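Cyclohexadienyl dehydratase (Synthetic construct, PDB 5JOS) probably catalyses the dehydration of prephenate and arogenate in phenylalanine biosynthesis, as a reconstructed ancestral enzyme built on a periplasmic solute-binding protein fold. Local coordinates at residues E184-A189 and L195-V200. Numbering follows the deposited sequence.
Sequences EALYYA and LAAVLV. With NA (sodium ion), chain B.
A185 CB and A189 CB, one helical turn apart, each lie 4.0 Å from A197 CB. Small residues on both sides let the helix come down close over the edge strand: the axes of helix segment 184-189 and strand 195-197 approach to 6.8 Å at 149°, roughly antiparallel but clearly skewed. A189 makes the closest approach, its CB 3.4 Å from A197 N and beside A196 C. L186, next to A185 in the helix, reaches the same methyl of A197. Its CB points away from the strand, but with CG anti to the carbonyl carbon (chi1 -67°) the chain turns back; CG then forks, and the CD2 branch ends 4.0 Å from A197 CB, while the leucine also packs on L247. Thus A197 CB sits among three helix side chains, with A185 O nearby as well. At the other end of the strand, L195 brings CD1 to 4.4 Å from Y188 CB and packs on F167, V170 and A171 of helix 166-171; the ring of Y188 stacks on that of F167. Across the contact the polar link is a sodium ion, held by A189 O at 2.3 Å and L195 O at 2.5 Å, with two waters and H192 O completing its site. By binding carbonyls from the helix, the connecting loop and the strand, the ion ties together the turn between them. The strand order 3-2-4-1-5, with 195-197 at the edge next to the antiparallel strand 111-116, fits the α/β lobe of a type II periplasmic binding protein.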
loop_
_atom_site.group_PDB
_atom_site.type_symbol
_atom_site.label_atom_id
_atom_site.label_comp_id
_atom_site.label_asym_id
_atom_site.label_seq_id
_atom_site.Cartn_x
_atom_site.Cartn_y
_atom_site.Cartn_z
ATOM N N GLU A 184 4.337 -9.419 4.363
ATOM C CA GLU A 184 4.351 -10.710 4.964
ATOM C C GLU A 184 3.342 -10.878 6.064
ATOM O O GLU A 184 2.737 -11.938 6.153
ATOM C CB GLU A 184 5.703 -11.005 5.605
ATOM C CG GLU A 184 6.729 -11.115 4.540
ATOM C CD GLU A 184 8.073 -11.458 5.098
ATOM O OE1 GLU A 184 8.979 -10.833 4.570
ATOM O OE2 GLU A 184 8.202 -12.352 5.994
ATOM N N ALA A 185 3.242 -9.918 6.947
ATOM C CA ALA A 185 2.198 -9.977 7.983
ATOM C C ALA A 185 0.863 -10.194 7.393
ATOM O O ALA A 185 0.096 -11.012 7.900
ATOM C CB ALA A 185 2.130 -8.723 8.846
ATOM N N LEU A 186 0.544 -9.428 6.348
ATOM C CA LEU A 186 -0.764 -9.496 5.787
ATOM C C LEU A 186 -1.040 -10.876 5.169
ATOM O O LEU A 186 -2.171 -11.376 5.177
ATOM C CB LEU A 186 -0.971 -8.456 4.707
ATOM C CG LEU A 186 -0.967 -7.002 5.212
ATOM C CD1 LEU A 186 -1.052 -6.091 3.993
ATOM C CD2 LEU A 186 -2.146 -6.731 6.089
ATOM N N TYR A 187 -0.018 -11.453 4.595
ATOM C CA TYR A 187 -0.127 -12.704 3.946
ATOM C C TYR A 187 -0.263 -13.884 4.949
ATOM O O TYR A 187 -1.103 -14.753 4.749
ATOM C CB TYR A 187 1.095 -12.883 3.116
ATOM C CG TYR A 187 1.187 -14.192 2.405
ATOM C CD1 TYR A 187 0.639 -14.402 1.136
ATOM C CD2 TYR A 187 1.866 -15.231 3.038
ATOM C CE1 TYR A 187 0.769 -15.678 0.511
ATOM C CE2 TYR A 187 2.001 -16.466 2.449
ATOM C CZ TYR A 187 1.468 -16.699 1.215
ATOM O OH TYR A 187 1.703 -17.974 0.784
ATOM N N TYR A 188 0.553 -13.919 5.957
ATOM C CA TYR A 188 0.357 -14.875 7.023
ATOM C C TYR A 188 -0.971 -14.763 7.734
ATOM O O TYR A 188 -1.597 -15.792 7.991
ATOM C CB TYR A 188 1.433 -14.836 8.057
ATOM C CG TYR A 188 2.809 -15.150 7.512
ATOM C CD1 TYR A 188 3.076 -16.324 6.822
ATOM C CD2 TYR A 188 3.902 -14.279 7.822
ATOM C CE1 TYR A 188 4.387 -16.593 6.339
ATOM C CE2 TYR A 188 5.192 -14.535 7.384
ATOM C CZ TYR A 188 5.430 -15.684 6.645
ATOM O OH TYR A 188 6.710 -15.835 6.218
ATOM N N ALA A 189 -1.453 -13.550 8.000
ATOM C CA ALA A 189 -2.768 -13.432 8.566
ATOM C C ALA A 189 -3.833 -13.834 7.624
ATOM O O ALA A 189 -4.876 -14.372 8.024
ATOM C CB ALA A 189 -2.995 -12.023 9.066
ATOM N N LEU A 195 -4.388 -16.215 13.115
ATOM C CA LEU A 195 -3.455 -15.018 13.171
ATOM C C LEU A 195 -4.138 -13.785 12.586
ATOM O O LEU A 195 -5.051 -13.887 11.735
ATOM C CB LEU A 195 -2.186 -15.256 12.396
ATOM C CG LEU A 195 -1.267 -16.415 12.782
ATOM C CD1 LEU A 195 -0.097 -16.559 11.848
ATOM C CD2 LEU A 195 -0.667 -16.190 14.114
ATOM N N ALA A 196 -3.743 -12.640 13.100
ATOM C CA ALA A 196 -4.198 -11.357 12.635
ATOM C C ALA A 196 -3.037 -10.388 12.487
ATOM O O ALA A 196 -2.026 -10.459 13.183
ATOM C CB ALA A 196 -5.204 -10.789 13.614
ATOM N N ALA A 197 -3.103 -9.555 11.474
ATOM C CA ALA A 197 -2.057 -8.509 11.265
ATOM C C ALA A 197 -2.648 -7.240 11.773
ATOM O O ALA A 197 -3.760 -6.942 11.431
ATOM C CB ALA A 197 -1.746 -8.307 9.781
ATOM N N VAL A 198 -1.939 -6.451 12.540
ATOM C CA VAL A 198 -2.512 -5.181 13.036
ATOM C C VAL A 198 -1.756 -3.991 12.454
ATOM O O VAL A 198 -0.586 -3.882 12.678
ATOM C CB VAL A 198 -2.418 -5.132 14.568
ATOM C CG1 VAL A 198 -3.154 -3.904 15.091
ATOM C CG2 VAL A 198 -3.033 -6.390 15.157
ATOM N N LEU A 199 -2.380 -3.123 11.666
ATOM C CA LEU A 199 -1.640 -1.994 11.059
ATOM C C LEU A 199 -1.477 -0.911 12.149
ATOM O O LEU A 199 -2.389 -0.607 12.835
ATOM C CB LEU A 199 -2.269 -1.388 9.812
ATOM C CG LEU A 199 -2.446 -2.217 8.519
ATOM C CD1 LEU A 199 -3.122 -1.292 7.502
ATOM C CD2 LEU A 199 -1.081 -2.795 8.055
ATOM N N VAL A 200 -0.257 -0.486 12.354
ATOM C CA VAL A 200 0.077 0.493 13.356
ATOM C C VAL A 200 0.828 1.582 12.574
ATOM O O VAL A 200 1.547 1.261 11.608
ATOM C CB VAL A 200 1.056 -0.142 14.371
ATOM C CG1 VAL A 200 1.369 0.850 15.490
ATOM C CG2 VAL A 200 0.493 -1.420 14.963
HETATM NA NA NA B . -6.272 -14.895 9.757
HETATM O O HOH W 1 -7.232 -12.894 9.044
HETATM O O HOH W 2 -8.069 -14.994 11.352
#